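Local coordinates for protein serine proteinase inhibitor 1 (Myxoma virus, PDB 6BJ5) that inhibits serine-type endopeptidases as a serpin-family protein of the poxvirus group and is important in the virulence of the virus, at residues Gly19-Phe23 with Phe35-Thr41; Phe162-Pro167 with Val177-Asn181. All coordinates share one frame. Numbering follows the deposited sequence.

Interaction 1. Residues Gly19-Phe23 with Phe35-Thr41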
ATOM      1  N   GLY A  19       0.734   3.831   8.850  1.00 22.98           N
ATOM      2  CA  GLY A  19       0.711   3.257   7.515  1.00 28.54           C
ATOM      3  C   GLY A  19       1.820   3.810   6.645  1.00 32.50           C
ATOM      4  O   GLY A  19       2.547   3.063   5.986  1.00 33.43           O
ATOM      5  N   LEU A  20       1.990   5.126   6.667  1.00 36.92           N
ATOM      6  CA  LEU A  20       2.969   5.766   5.807  1.00 35.46           C
ATOM      7  C   LEU A  20       4.383   5.614   6.349  1.00 31.30           C
ATOM      8  O   LEU A  20       5.336   5.444   5.579  1.00 35.92           O
ATOM      9  CB  LEU A  20       2.615   7.240   5.683  1.00 27.17           C
ATOM     10  CG  LEU A  20       3.416   8.030   4.671  1.00 31.36           C
ATOM     11  CD1 LEU A  20       2.971   7.498   3.301  1.00 26.60           C
ATOM     12  CD2 LEU A  20       3.151   9.543   4.819  1.00 12.66           C
ATOM     13  N   TRP A  21       4.523   5.582   7.664  1.00 31.56           N
ATOM     14  CA  TRP A  21       5.825   5.407   8.277  1.00 30.89           C
ATOM     15  C   TRP A  21       6.314   3.973   8.147  1.00 29.07           C
ATOM     16  O   TRP A  21       7.499   3.714   8.377  1.00 33.62           O
ATOM     17  CB  TRP A  21       5.751   5.839   9.754  1.00 38.78           C
ATOM     18  CG  TRP A  21       5.726   7.349   9.978  1.00 50.10           C
ATOM     19  CD1 TRP A  21       4.753   8.227   9.585  1.00 56.89           C
ATOM     20  CD2 TRP A  21       6.695   8.129  10.690  1.00 61.07           C
ATOM     21  NE1 TRP A  21       5.072   9.505   9.979  1.00 61.04           N
ATOM     22  CE2 TRP A  21       6.258   9.470  10.662  1.00 64.20           C
ATOM     23  CE3 TRP A  21       7.903   7.825  11.328  1.00 65.53           C
ATOM     24  CZ2 TRP A  21       6.982  10.501  11.247  1.00 71.16           C
ATOM     25  CZ3 TRP A  21       8.617   8.848  11.913  1.00 68.90           C
ATOM     26  CH2 TRP A  21       8.156  10.170  11.869  1.00 73.61           C
ATOM     27  N   THR A  22       5.431   3.029   7.803  1.00 20.79           N
ATOM     28  CA  THR A  22       5.882   1.654   7.643  1.00 17.72           C
ATOM     29  C   THR A  22       6.774   1.501   6.421  1.00 24.17           C
ATOM     30  O   THR A  22       7.637   0.612   6.401  1.00 27.51           O
ATOM     31  CB  THR A  22       4.689   0.692   7.551  1.00 26.89           C
ATOM     32  OG1 THR A  22       3.902   0.764   8.750  1.00 25.64           O
ATOM     33  CG2 THR A  22       5.179  -0.750   7.371  1.00 17.63           C
ATOM     34  N   PHE A  23       6.595   2.356   5.393  1.00 29.61           N
ATOM     35  CA  PHE A  23       7.326   2.139   4.147  1.00 18.93           C
ATOM     36  C   PHE A  23       8.825   2.209   4.359  1.00 25.77           C
ATOM     37  O   PHE A  23       9.561   1.422   3.761  1.00 28.09           O
ATOM     38  CB  PHE A  23       6.906   3.125   3.053  1.00 28.43           C
ATOM     39  CG  PHE A  23       7.567   2.830   1.714  1.00 34.02           C
ATOM     40  CD1 PHE A  23       7.094   1.802   0.899  1.00 22.93           C
ATOM     41  CD2 PHE A  23       8.664   3.554   1.288  1.00 29.46           C
ATOM     42  CE1 PHE A  23       7.708   1.511  -0.291  1.00 14.76           C
ATOM     43  CE2 PHE A  23       9.269   3.271   0.100  1.00 28.18           C
ATOM     44  CZ  PHE A  23       8.797   2.247  -0.693  1.00 25.03           C
ATOM     45  N   PHE A  35       3.737  -0.799  -1.984  1.00 24.08           N
ATOM     46  CA  PHE A  35       3.190  -0.856  -0.638  1.00 23.80           C
ATOM     47  C   PHE A  35       1.855  -0.120  -0.616  1.00 26.79           C
ATOM     48  O   PHE A  35       1.603   0.769  -1.437  1.00 17.78           O
ATOM     49  CB  PHE A  35       4.198  -0.225   0.330  1.00 16.94           C
ATOM     50  CG  PHE A  35       3.747  -0.149   1.738  1.00 19.24           C
ATOM     51  CD1 PHE A  35       3.399  -1.282   2.444  1.00 25.23           C
ATOM     52  CD2 PHE A  35       3.644   1.088   2.357  1.00 10.48           C
ATOM     53  CE1 PHE A  35       2.994  -1.193   3.775  1.00 15.27           C
ATOM     54  CE2 PHE A  35       3.239   1.192   3.642  1.00 17.75           C
ATOM     55  CZ  PHE A  35       2.910   0.033   4.367  1.00 25.65           C
ATOM     56  N   SER A  36       0.977  -0.511   0.299  1.00 19.71           N
ATOM     57  CA  SER A  36      -0.262   0.231   0.467  1.00 15.20           C
ATOM     58  C   SER A  36      -0.363   0.700   1.898  1.00 27.91           C
ATOM     59  O   SER A  36      -0.744  -0.092   2.777  1.00 14.19           O
ATOM     60  CB  SER A  36      -1.483  -0.595   0.116  1.00 12.47           C
ATOM     61  OG  SER A  36      -2.639   0.182   0.416  1.00 24.19           O
ATOM     62  N   PRO A  37      -0.009   1.957   2.188  1.00 33.23           N
ATOM     63  CA  PRO A  37      -0.297   2.510   3.520  1.00 22.38           C
ATOM     64  C   PRO A  37      -1.779   2.498   3.869  1.00 19.99           C
ATOM     65  O   PRO A  37      -2.126   2.241   5.023  1.00 32.52           O
ATOM     66  CB  PRO A  37       0.280   3.927   3.434  1.00 22.59           C
ATOM     67  CG  PRO A  37       0.420   4.200   1.989  1.00 23.09           C
ATOM     68  CD  PRO A  37       0.731   2.910   1.351  1.00 22.53           C
ATOM     69  N   TYR A  38      -2.671   2.793   2.921  1.00 23.97           N
ATOM     70  CA  TYR A  38      -4.101   2.746   3.219  1.00 20.12           C
ATOM     71  C   TYR A  38      -4.532   1.341   3.615  1.00 31.35           C
ATOM     72  O   TYR A  38      -5.309   1.155   4.557  1.00 30.43           O
ATOM     73  CB  TYR A  38      -4.898   3.181   2.010  1.00 22.45           C
ATOM     74  CG  TYR A  38      -6.388   3.176   2.225  1.00 29.13           C
ATOM     75  CD1 TYR A  38      -7.001   4.212   2.907  1.00 41.72           C
ATOM     76  CD2 TYR A  38      -7.182   2.139   1.762  1.00 26.40           C
ATOM     77  CE1 TYR A  38      -8.360   4.239   3.096  1.00 41.84           C
ATOM     78  CE2 TYR A  38      -8.550   2.148   1.960  1.00 32.70           C
ATOM     79  CZ  TYR A  38      -9.130   3.213   2.628  1.00 43.28           C
ATOM     80  OH  TYR A  38     -10.482   3.276   2.848  1.00 49.71           O
ATOM     81  N   GLY A  39      -4.076   0.338   2.868  1.00 32.25           N
ATOM     82  CA  GLY A  39      -4.446  -1.036   3.180  1.00 24.04           C
ATOM     83  C   GLY A  39      -3.991  -1.478   4.561  1.00 26.07           C
ATOM     84  O   GLY A  39      -4.677  -2.252   5.232  1.00 27.59           O
ATOM     85  N   LEU A  40      -2.799  -1.046   4.979  1.00 24.97           N
ATOM     86  CA  LEU A  40      -2.329  -1.355   6.326  1.00 24.68           C
ATOM     87  C   LEU A  40      -3.195  -0.665   7.368  1.00 28.32           C
ATOM     88  O   LEU A  40      -3.698  -1.297   8.300  1.00 34.69           O
ATOM     89  CB  LEU A  40      -0.877  -0.911   6.487  1.00 11.89           C
ATOM     90  CG  LEU A  40      -0.268  -1.234   7.853  1.00 15.26           C
ATOM     91  CD1 LEU A  40      -0.431  -2.720   8.152  1.00 14.20           C
ATOM     92  CD2 LEU A  40       1.229  -0.886   7.879  1.00  8.67           C
ATOM     93  N   THR A  41      -3.386   0.645   7.198  1.00 26.97           N
ATOM     94  CA  THR A  41      -4.160   1.468   8.115  1.00 22.14           C
ATOM     95  C   THR A  41      -5.583   0.955   8.260  1.00 25.44           C
ATOM     96  O   THR A  41      -6.140   0.957   9.368  1.00 24.59           O
ATOM     97  CB  THR A  41      -4.149   2.911   7.611  1.00 23.95           C
ATOM     98  OG1 THR A  41      -2.823   3.438   7.755  1.00 25.91           O
ATOM     99  CG2 THR A  41      -5.136   3.784   8.398  1.00 18.59           C
TER
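This is a buried packing contact between the N-terminal helix 18-21 with the residues after it and the end of strand 33-35 with the start of helix 37-49, near the centre of the serpin chain. No hydrogen bond crosses it; the segments meet by van der Waals and apolar contacts. The backbones come nearest at Gly19, its CA 4.2 Å from Pro37 CA. A side chain here would clash with Thr41 OG1 and Pro37 O, so glycine permits the close approach. Gly19 CA sits 3.5 Å from Thr41 OG1, which donates a hydrogen bond to Pro37 O at 3.1 Å. The Phe35 ring packs against Gly19, Thr22 and Phe23. Its edge meets the Gly19 carbonyl, with Gly19 O 3.1 Å from Phe35 CE2, and Phe35 CZ reaches Thr22 CB at 3.7 Å. Phe23 CD1 packs on Phe35 CB at 3.6 Å. Thr22 OG1 is 3.3 Å from Leu40 CD2 but hydrogen-bonds to Ile18 O. Ser36 N-caps helix 37-49, its OG accepting from Gly39 N at 2.8 Å. Helix 260-265 packs on Thr22 and Leu40, and Gln295 of strand 293-302 touches Phe35 and Leu40. Phe35 also pairs in an antiparallel ladder with a strand of the other chain.

Interaction 2. Residues Phe162-Pro167 with Val177-Asn181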
ATOM      1  N   PHE A 162       5.317   6.063 -29.142  1.00 19.31           N
ATOM      2  CA  PHE A 162       6.500   6.854 -28.838  1.00 23.31           C
ATOM      3  C   PHE A 162       7.263   6.319 -27.631  1.00 24.48           C
ATOM      4  O   PHE A 162       8.285   6.898 -27.235  1.00 25.66           O
ATOM      5  CB  PHE A 162       6.111   8.328 -28.617  1.00 26.89           C
ATOM      6  CG  PHE A 162       5.758   9.059 -29.895  1.00 20.19           C
ATOM      7  CD1 PHE A 162       6.737   9.610 -30.683  1.00 23.94           C
ATOM      8  CD2 PHE A 162       4.443   9.166 -30.309  1.00 29.70           C
ATOM      9  CE1 PHE A 162       6.413  10.253 -31.863  1.00 26.96           C
ATOM     10  CE2 PHE A 162       4.118   9.814 -31.492  1.00 29.18           C
ATOM     11  CZ  PHE A 162       5.097  10.355 -32.258  1.00 21.87           C
ATOM     12  N   THR A 163       6.809   5.211 -27.060  1.00 20.90           N
ATOM     13  CA  THR A 163       7.551   4.544 -26.003  1.00 28.17           C
ATOM     14  C   THR A 163       8.769   3.837 -26.606  1.00 28.39           C
ATOM     15  O   THR A 163       8.656   3.142 -27.619  1.00 33.51           O
ATOM     16  CB  THR A 163       6.632   3.546 -25.296  1.00 35.71           C
ATOM     17  OG1 THR A 163       5.476   4.229 -24.779  1.00 36.59           O
ATOM     18  CG2 THR A 163       7.365   2.857 -24.173  1.00 38.81           C
ATOM     19  N   THR A 164       9.940   4.028 -26.006  1.00 18.15           N
ATOM     20  CA  THR A 164      11.156   3.475 -26.577  1.00 24.39           C
ATOM     21  C   THR A 164      12.000   2.825 -25.492  1.00 40.18           C
ATOM     22  O   THR A 164      11.900   3.162 -24.313  1.00 59.57           O
ATOM     23  CB  THR A 164      12.005   4.550 -27.249  1.00 24.13           C
ATOM     24  OG1 THR A 164      12.639   5.343 -26.231  1.00 31.85           O
ATOM     25  CG2 THR A 164      11.128   5.447 -28.135  1.00 12.32           C
ATOM     26  N   ASP A 165      12.852   1.897 -25.910  1.00 38.26           N
ATOM     27  CA  ASP A 165      13.847   1.337 -25.006  1.00 35.39           C
ATOM     28  C   ASP A 165      14.852   2.420 -24.649  1.00 31.69           C
ATOM     29  O   ASP A 165      15.412   3.061 -25.537  1.00 34.86           O
ATOM     30  CB  ASP A 165      14.571   0.152 -25.655  1.00 30.92           C
ATOM     31  CG  ASP A 165      13.652  -1.034 -25.906  1.00 37.75           C
ATOM     32  OD1 ASP A 165      12.556  -1.086 -25.305  1.00 52.04           O
ATOM     33  OD2 ASP A 165      14.032  -1.919 -26.701  1.00 36.95           O
ATOM     34  N   GLN A 166      15.090   2.628 -23.359  1.00 30.03           N
ATOM     35  CA  GLN A 166      16.022   3.646 -22.907  1.00 36.68           C
ATOM     36  C   GLN A 166      16.789   3.096 -21.687  1.00 39.49           C
ATOM     37  O   GLN A 166      16.352   2.133 -21.077  1.00 36.27           O
ATOM     38  CB  GLN A 166      15.323   4.961 -22.534  1.00 29.02           C
ATOM     39  CG  GLN A 166      14.593   5.653 -23.685  1.00 30.54           C
ATOM     40  CD  GLN A 166      15.525   6.338 -24.671  1.00 34.57           C
ATOM     41  OE1 GLN A 166      16.590   6.824 -24.303  1.00 36.68           O
ATOM     42  NE2 GLN A 166      15.137   6.350 -25.938  1.00 32.57           N
ATOM     43  N   PRO A 167      17.966   3.664 -21.423  1.00 40.41           N
ATOM     44  CA  PRO A 167      18.726   3.212 -20.236  1.00 45.19           C
ATOM     45  C   PRO A 167      18.164   3.750 -18.913  1.00 44.58           C
ATOM     46  O   PRO A 167      17.554   4.824 -18.845  1.00 40.32           O
ATOM     47  CB  PRO A 167      20.142   3.763 -20.505  1.00 36.54           C
ATOM     48  CG  PRO A 167      19.944   4.925 -21.408  1.00 22.13           C
ATOM     49  CD  PRO A 167      18.750   4.569 -22.280  1.00 26.53           C
ATOM     50  N   VAL A 177      14.917  -0.223 -20.084  1.00 32.03           N
ATOM     51  CA  VAL A 177      13.532  -0.225 -19.664  1.00 25.48           C
ATOM     52  C   VAL A 177      12.716   0.325 -20.816  1.00 23.51           C
ATOM     53  O   VAL A 177      13.215   1.000 -21.721  1.00 26.76           O
ATOM     54  CB  VAL A 177      13.268   0.585 -18.385  1.00 24.04           C
ATOM     55  CG1 VAL A 177      14.172   0.106 -17.249  1.00 16.52           C
ATOM     56  CG2 VAL A 177      13.431   2.029 -18.663  1.00 25.86           C
ATOM     57  N   ARG A 178      11.440   0.014 -20.751  1.00 18.35           N
ATOM     58  CA  ARG A 178      10.428   0.457 -21.684  1.00 15.18           C
ATOM     59  C   ARG A 178       9.983   1.836 -21.212  1.00 34.87           C
ATOM     60  O   ARG A 178       9.190   1.959 -20.273  1.00 32.43           O
ATOM     61  CB  ARG A 178       9.305  -0.564 -21.609  1.00 32.89           C
ATOM     62  CG  ARG A 178       8.460  -0.759 -22.768  1.00 36.69           C
ATOM     63  CD  ARG A 178       9.162  -1.421 -23.891  1.00 24.05           C
ATOM     64  NE  ARG A 178       8.459  -0.939 -25.057  1.00 26.16           N
ATOM     65  CZ  ARG A 178       9.040  -0.318 -26.063  1.00 30.76           C
ATOM     66  NH1 ARG A 178      10.360  -0.141 -26.054  1.00 31.45           N
ATOM     67  NH2 ARG A 178       8.292   0.118 -27.065  1.00 34.49           N
ATOM     68  N   MET A 179      10.536   2.875 -21.824  1.00 33.97           N
ATOM     69  CA  MET A 179      10.239   4.224 -21.376  1.00 36.81           C
ATOM     70  C   MET A 179       9.194   5.002 -22.153  1.00 31.87           C
ATOM     71  O   MET A 179       9.278   5.167 -23.370  1.00 47.22           O
ATOM     72  CB  MET A 179      11.533   5.045 -21.302  1.00 35.45           C
ATOM     73  CG  MET A 179      11.332   6.480 -20.843  1.00 31.70           C
ATOM     74  SD  MET A 179      12.874   7.410 -20.768  1.00 28.43           S
ATOM     75  CE  MET A 179      13.797   6.440 -19.577  1.00 25.21           C
ATOM     76  N   MET A 180       8.213   5.487 -21.405  1.00 25.60           N
ATOM     77  CA  MET A 180       7.144   6.310 -21.944  1.00 21.32           C
ATOM     78  C   MET A 180       7.589   7.767 -22.034  1.00 27.96           C
ATOM     79  O   MET A 180       8.519   8.201 -21.346  1.00 26.08           O
ATOM     80  CB  MET A 180       5.897   6.180 -21.065  1.00 17.10           C
ATOM     81  CG  MET A 180       5.487   4.748 -20.799  1.00 21.14           C
ATOM     82  SD  MET A 180       3.947   4.661 -19.861  1.00 25.70           S
ATOM     83  CE  MET A 180       4.381   5.365 -18.252  1.00 19.29           C
ATOM     84  N   ASN A 181       6.926   8.526 -22.912  1.00 31.01           N
ATOM     85  CA  ASN A 181       7.359   9.890 -23.185  1.00 34.44           C
ATOM     86  C   ASN A 181       6.166  10.708 -23.657  1.00 37.51           C
ATOM     87  O   ASN A 181       5.463  10.297 -24.588  1.00 34.42           O
ATOM     88  CB  ASN A 181       8.465   9.902 -24.244  1.00 39.38           C
ATOM     89  CG  ASN A 181       8.990  11.306 -24.555  1.00 41.44           C
ATOM     90  OD1 ASN A 181       8.549  12.307 -23.988  1.00 41.36           O
ATOM     91  ND2 ASN A 181       9.939  11.372 -25.476  1.00 37.14           N
TER
HETATM   92  O   HOH W   1       5.185   7.061 -24.480  1.00 27.65           O
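A two-stranded antiparallel beta hairpin, strands 164-170 and 173-185, makes this contact at an edge of the sheet, in the part corresponding to serpin sheet C. Thr164-Met179 and Gln166-Val177 are hydrogen-bonded pairs, with Thr164 N 2.9 Å from Met179 O and Val177 N 2.9 Å from Gln166 O. Asp165-Arg178 is the non-hydrogen-bonded pair between them. Its side chains share one face. Asp165 is m; Arg178 starts t and then bends at chi2 (p). The guanidinium reaches across to the neighbouring segment, with Thr163 CG2 over one face. Arg178 NH1 forms a salt bridge of 2.5 Å to Asp165 OD1; its hydrogen bond is weak (128°). The other face carries Thr164, Gln166, Val177 and Met179. Gln166 (m, m) curls so that its NE2 donates to Thr164 OG1 at 2.7 Å. Met179 is extended (t, t) before its last turn (m), which brings its CE to 3.6 Å from Gln166 CB. Thr163 OG1 hydrogen-bonds to Glu303 and accepts at 2.9 Å from a water, which itself accepts from Asn181 N at 2.8 Å.

The two interactions belong to different parts of one serpin chain. Their centres are 30 Å apart, their nearest atoms about 17 Å, and they do not touch. Both segments of interaction 1 precede those of interaction 2 along the chain. Interaction 1 packs the N-terminal helix and the residues after it against the end of strand 33-35 and the start of helix 37-49, near the centre of the chain. Interaction 2 lies about 28 Å from that centre, in the edge hairpin that corresponds to part of serpin sheet C. The long, broken strand 243-258 joins this hairpin to the main sheet A. Strand 293-302 of sheet A touches interaction 1 through Gln295.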